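Local coordinates for (S)-ureidoglycine aminohydrolase cupin domain-containing protein (Pseudomonas syringae pv. tomato, PDB 3MYX) that is of unknown function but belongs to the cupin superfamily and is probably related to (S)-ureidoglycine aminohydrolase, at residues A[44-56]-A[105-118]. Sequence-based numbering, arbitrary orientation. Where two conformers were deposited one is given.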
loop_
_atom_site.group_PDB
_atom_site.type_symbol
_atom_site.label_atom_id
_atom_site.label_comp_id
_atom_site.label_asym_id
_atom_site.label_seq_id
_atom_site.Cartn_x
_atom_site.Cartn_y
_atom_site.Cartn_z
ATOM N N GLU A 44 -11.364 12.836 -0.619
ATOM C CA GLU A 44 -11.403 14.283 -0.601
ATOM C C GLU A 44 -10.213 14.853 0.154
ATOM O O GLU A 44 -9.716 15.894 -0.243
ATOM C CB GLU A 44 -12.737 14.803 -0.036
ATOM C CG GLU A 44 -13.887 14.771 -1.040
ATOM N N GLN A 45 -9.732 14.143 1.196
ATOM C CA GLN A 45 -8.573 14.521 2.051
ATOM C C GLN A 45 -7.177 14.080 1.562
ATOM O O GLN A 45 -6.170 14.120 2.311
ATOM C CB GLN A 45 -8.712 13.915 3.446
ATOM C CG GLN A 45 -10.023 14.183 4.165
ATOM C CD GLN A 45 -10.413 15.641 4.194
ATOM O OE1 GLN A 45 -11.581 15.978 3.989
ATOM N NE2 GLN A 45 -9.445 16.517 4.448
ATOM N N GLY A 46 -7.141 13.540 0.364
ATOM C CA GLY A 46 -5.900 13.409 -0.377
ATOM C C GLY A 46 -5.224 12.071 -0.428
ATOM O O GLY A 46 -4.211 11.944 -1.120
ATOM N N ILE A 47 -5.736 11.077 0.283
ATOM C CA ILE A 47 -5.165 9.735 0.158
ATOM C C ILE A 47 -5.524 9.136 -1.200
ATOM O O ILE A 47 -6.687 9.129 -1.587
ATOM C CB ILE A 47 -5.622 8.826 1.301
ATOM C CG1 ILE A 47 -4.916 9.235 2.605
ATOM C CG2 ILE A 47 -5.297 7.361 1.009
ATOM C CD1 ILE A 47 -3.452 8.755 2.714
ATOM N N ALA A 48 -4.514 8.636 -1.913
ATOM C CA ALA A 48 -4.679 8.076 -3.245
ATOM C C ALA A 48 -4.015 6.700 -3.312
ATOM O O ALA A 48 -3.016 6.437 -2.632
ATOM C CB ALA A 48 -4.065 8.989 -4.316
ATOM N N ALA A 49 -4.576 5.825 -4.129
ATOM C CA ALA A 49 -4.021 4.498 -4.333
ATOM C C ALA A 49 -4.241 4.051 -5.768
ATOM O O ALA A 49 -5.214 4.446 -6.405
ATOM C CB ALA A 49 -4.635 3.472 -3.336
ATOM N N GLY A 50 -3.339 3.223 -6.271
ATOM C CA GLY A 50 -3.453 2.753 -7.628
ATOM C C GLY A 50 -2.190 2.044 -8.057
ATOM O O GLY A 50 -1.526 1.395 -7.239
ATOM N N ILE A 51 -1.896 2.153 -9.354
ATOM C CA ILE A 51 -0.657 1.630 -9.906
ATOM C C ILE A 51 0.016 2.688 -10.782
ATOM O O ILE A 51 -0.604 3.661 -11.236
ATOM C CB ILE A 51 -0.868 0.296 -10.691
ATOM C CG1 ILE A 51 -1.724 0.536 -11.947
ATOM C CG2 ILE A 51 -1.471 -0.781 -9.765
ATOM C CD1 ILE A 51 -1.890 -0.681 -12.850
ATOM N N VAL A 52 1.319 2.521 -10.947
ATOM C CA VAL A 52 2.111 3.318 -11.873
ATOM C C VAL A 52 2.769 2.361 -12.863
ATOM O O VAL A 52 3.332 1.337 -12.459
ATOM C CB VAL A 52 3.179 4.171 -11.171
ATOM C CG1 VAL A 52 4.095 4.853 -12.186
ATOM C CG2 VAL A 52 2.501 5.200 -10.262
ATOM N N GLU A 53 2.641 2.674 -14.149
ATOM C CA GLU A 53 3.362 1.990 -15.216
ATOM C C GLU A 53 4.408 2.972 -15.733
ATOM O O GLU A 53 4.069 4.074 -16.150
ATOM C CB GLU A 53 2.388 1.570 -16.321
ATOM C CG GLU A 53 1.342 0.593 -15.817
ATOM C CD GLU A 53 0.418 0.027 -16.874
ATOM O OE1 GLU A 53 0.671 0.207 -18.072
ATOM O OE2 GLU A 53 -0.576 -0.609 -16.484
ATOM N N PHE A 54 5.675 2.588 -15.702
ATOM C CA PHE A 54 6.739 3.490 -16.089
ATOM C C PHE A 54 7.952 2.703 -16.555
ATOM O O PHE A 54 8.165 1.562 -16.126
ATOM C CB PHE A 54 7.078 4.391 -14.899
ATOM C CG PHE A 54 7.687 5.707 -15.278
ATOM C CD1 PHE A 54 6.950 6.662 -15.964
ATOM C CD2 PHE A 54 8.984 6.026 -14.895
ATOM C CE1 PHE A 54 7.501 7.890 -16.283
ATOM C CE2 PHE A 54 9.538 7.273 -15.213
ATOM C CZ PHE A 54 8.801 8.184 -15.917
ATOM N N GLY A 55 8.728 3.295 -17.451
ATOM C CA GLY A 55 9.833 2.594 -18.076
ATOM C C GLY A 55 11.057 3.418 -18.389
ATOM O O GLY A 55 11.897 2.982 -19.174
ATOM N N THR A 56 11.173 4.588 -17.763
ATOM C CA THR A 56 12.280 5.499 -17.952
ATOM C C THR A 56 12.700 6.061 -16.567
ATOM O O THR A 56 12.229 5.604 -15.538
ATOM C CB THR A 56 11.849 6.616 -18.967
ATOM O OG1 THR A 56 10.661 7.262 -18.498
ATOM C CG2 THR A 56 11.558 6.024 -20.370
ATOM N N ALA A 105 13.114 3.611 -13.628
ATOM C CA ALA A 105 12.405 2.365 -13.891
ATOM C C ALA A 105 12.983 1.671 -15.112
ATOM O O ALA A 105 13.218 2.283 -16.142
ATOM C CB ALA A 105 10.917 2.629 -14.121
ATOM N N GLN A 106 13.142 0.361 -15.003
ATOM C CA GLN A 106 13.438 -0.436 -16.174
ATOM C C GLN A 106 12.212 -0.421 -17.088
ATOM O O GLN A 106 11.091 -0.221 -16.632
ATOM C CB GLN A 106 13.822 -1.855 -15.767
ATOM C CG GLN A 106 15.191 -1.904 -15.104
ATOM C CD GLN A 106 16.277 -1.320 -15.985
ATOM O OE1 GLN A 106 16.891 -0.306 -15.651
ATOM N NE2 GLN A 106 16.508 -1.951 -17.133
ATOM N N PRO A 107 12.422 -0.611 -18.402
ATOM C CA PRO A 107 11.255 -0.628 -19.276
ATOM C C PRO A 107 10.179 -1.600 -18.815
ATOM O O PRO A 107 10.495 -2.696 -18.318
ATOM C CB PRO A 107 11.838 -1.076 -20.615
ATOM C CG PRO A 107 13.220 -0.556 -20.594
ATOM C CD PRO A 107 13.676 -0.761 -19.165
ATOM N N GLU A 108 8.920 -1.191 -18.946
ATOM C CA GLU A 108 7.783 -2.064 -18.685
ATOM C C GLU A 108 7.715 -2.454 -17.200
ATOM O O GLU A 108 7.421 -3.599 -16.871
ATOM C CB GLU A 108 7.842 -3.307 -19.602
ATOM C CG GLU A 108 8.126 -2.968 -21.069
ATOM C CD GLU A 108 6.988 -2.227 -21.733
ATOM O OE1 GLU A 108 5.827 -2.378 -21.299
ATOM O OE2 GLU A 108 7.259 -1.501 -22.713
ATOM N N SER A 109 8.021 -1.509 -16.312
ATOM C CA SER A 109 7.874 -1.738 -14.875
ATOM C C SER A 109 6.487 -1.278 -14.423
ATOM O O SER A 109 5.852 -0.410 -15.042
ATOM C CB SER A 109 8.964 -1.016 -14.094
ATOM O OG SER A 109 10.248 -1.519 -14.395
ATOM N N LEU A 110 6.031 -1.863 -13.316
ATOM C CA LEU A 110 4.692 -1.600 -12.798
ATOM C C LEU A 110 4.735 -1.780 -11.300
ATOM O O LEU A 110 5.182 -2.821 -10.798
ATOM C CB LEU A 110 3.673 -2.574 -13.423
ATOM C CG LEU A 110 2.174 -2.328 -13.195
ATOM C CD1 LEU A 110 1.326 -2.983 -14.330
ATOM C CD2 LEU A 110 1.680 -2.794 -11.808
ATOM N N TRP A 111 4.253 -0.772 -10.580
ATOM C CA TRP A 111 4.132 -0.872 -9.132
ATOM C C TRP A 111 2.800 -0.377 -8.638
ATOM O O TRP A 111 2.169 0.452 -9.285
ATOM C CB TRP A 111 5.254 -0.125 -8.431
ATOM C CG TRP A 111 5.464 1.335 -8.727
ATOM C CD1 TRP A 111 4.987 2.398 -8.014
ATOM C CD2 TRP A 111 6.305 1.897 -9.756
ATOM N NE1 TRP A 111 5.484 3.571 -8.509
ATOM C CE2 TRP A 111 6.271 3.304 -9.595
ATOM C CE3 TRP A 111 7.063 1.353 -10.803
ATOM C CZ2 TRP A 111 6.990 4.169 -10.419
ATOM C CZ3 TRP A 111 7.746 2.220 -11.648
ATOM C CH2 TRP A 111 7.709 3.609 -11.438
ATOM N N ALA A 112 2.367 -0.905 -7.495
ATOM C CA ALA A 112 1.236 -0.334 -6.785
ATOM C C ALA A 112 1.728 0.822 -5.919
ATOM O O ALA A 112 2.877 0.858 -5.497
ATOM C CB ALA A 112 0.525 -1.368 -5.924
ATOM N N PHE A 113 0.841 1.763 -5.638
ATOM C CA PHE A 113 1.183 2.870 -4.766
ATOM C C PHE A 113 0.058 3.222 -3.812
ATOM O O PHE A 113 -1.131 2.982 -4.088
ATOM C CB PHE A 113 1.564 4.124 -5.583
ATOM C CG PHE A 113 0.380 4.856 -6.187
ATOM C CD1 PHE A 113 -0.307 5.832 -5.479
ATOM C CD2 PHE A 113 -0.064 4.566 -7.473
ATOM C CE1 PHE A 113 -1.412 6.484 -6.015
ATOM C CE2 PHE A 113 -1.172 5.236 -8.017
ATOM C CZ PHE A 113 -1.848 6.190 -7.277
ATOM N N CYS A 114 0.457 3.814 -2.687
ATOM C CA CYS A 114 -0.436 4.580 -1.816
ATOM C C CYS A 114 0.282 5.878 -1.497
ATOM O O CYS A 114 1.443 5.871 -1.091
ATOM C CB CYS A 114 -0.738 3.800 -0.542
ATOM S SG CYS A 114 -1.857 4.689 0.583
ATOM N N ALA A 115 -0.403 7.005 -1.715
ATOM C CA ALA A 115 0.171 8.320 -1.489
ATOM C C ALA A 115 -0.719 9.148 -0.596
ATOM O O ALA A 115 -1.938 9.140 -0.759
ATOM C CB ALA A 115 0.360 9.046 -2.827
ATOM N N SER A 116 -0.092 9.897 0.305
ATOM C CA SER A 116 -0.753 11.008 0.972
ATOM C C SER A 116 -0.414 12.252 0.173
ATOM O O SER A 116 0.723 12.721 0.181
ATOM C CB SER A 116 -0.260 11.163 2.397
ATOM O OG SER A 116 -0.819 12.320 3.008
ATOM N N THR A 117 -1.410 12.787 -0.530
ATOM C CA THR A 117 -1.196 13.957 -1.357
ATOM C C THR A 117 -1.415 15.270 -0.607
ATOM O O THR A 117 -1.027 16.317 -1.101
ATOM C CB THR A 117 -1.992 13.922 -2.693
ATOM O OG1 THR A 117 -3.388 14.109 -2.443
ATOM C CG2 THR A 117 -1.747 12.626 -3.482
ATOM N N GLN A 118 -2.017 15.200 0.585
ATOM C CA GLN A 118 -2.180 16.363 1.467
ATOM C C GLN A 118 -1.175 16.270 2.612
ATOM O O GLN A 118 -1.025 15.218 3.219
ATOM C CB GLN A 118 -3.597 16.371 2.051
ATOM C CG GLN A 118 -3.862 17.540 3.021
ATOM C CD GLN A 118 -3.683 18.886 2.370
ATOM O OE1 GLN A 118 -4.317 19.173 1.347
ATOM N NE2 GLN A 118 -2.834 19.741 2.958
HETATM O O HOH W 1 -3.376 12.915 1.937
#
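Val52 and Trp111 face each other as a hydrogen-bonded pair in two antiparallel neighbours of a cupin beta-sheet, strands 47-54 and 109-116. The tight part of the contact is the face carrying Val52, Phe54, Trp111 and Phe113. Val52 CB lies over the five-membered ring of Trp111 in a CH-pi contact, 3.8 Å from its centroid. Val52 CG1 reaches Trp111 CZ2 at 3.5 Å, and Val52 CG2 turns to Phe113 CD2. Phe113 CG sits between its own backbone N and carbonyl carbon (chi1 76°), which lays the ring back over the neighbouring strand. One ring face covers the peptide between Ala49 and Gly50, with Phe113 CE2 3.4 Å from Gly50 CA. Gly50 has no side chain, so the ring can lie directly on its backbone. Arg37 adds a cation-pi contact to Phe113, and Trp111 also packs on Leu69 and Met71 of strand 66-71.

The solvent side is looser. Exposed Gln106, Pro107 and Glu108 direct their CB atoms away from 44-56. At the other end a water bridges exposed Gln45 (O) and Gln118 (N). Buried Gly46 is held firmly there: its O accepts Thr117 N at 3.0 Å, above the carbonyl plane, and Thr117 OG1 at 2.7 Å, on an in-plane lone pair.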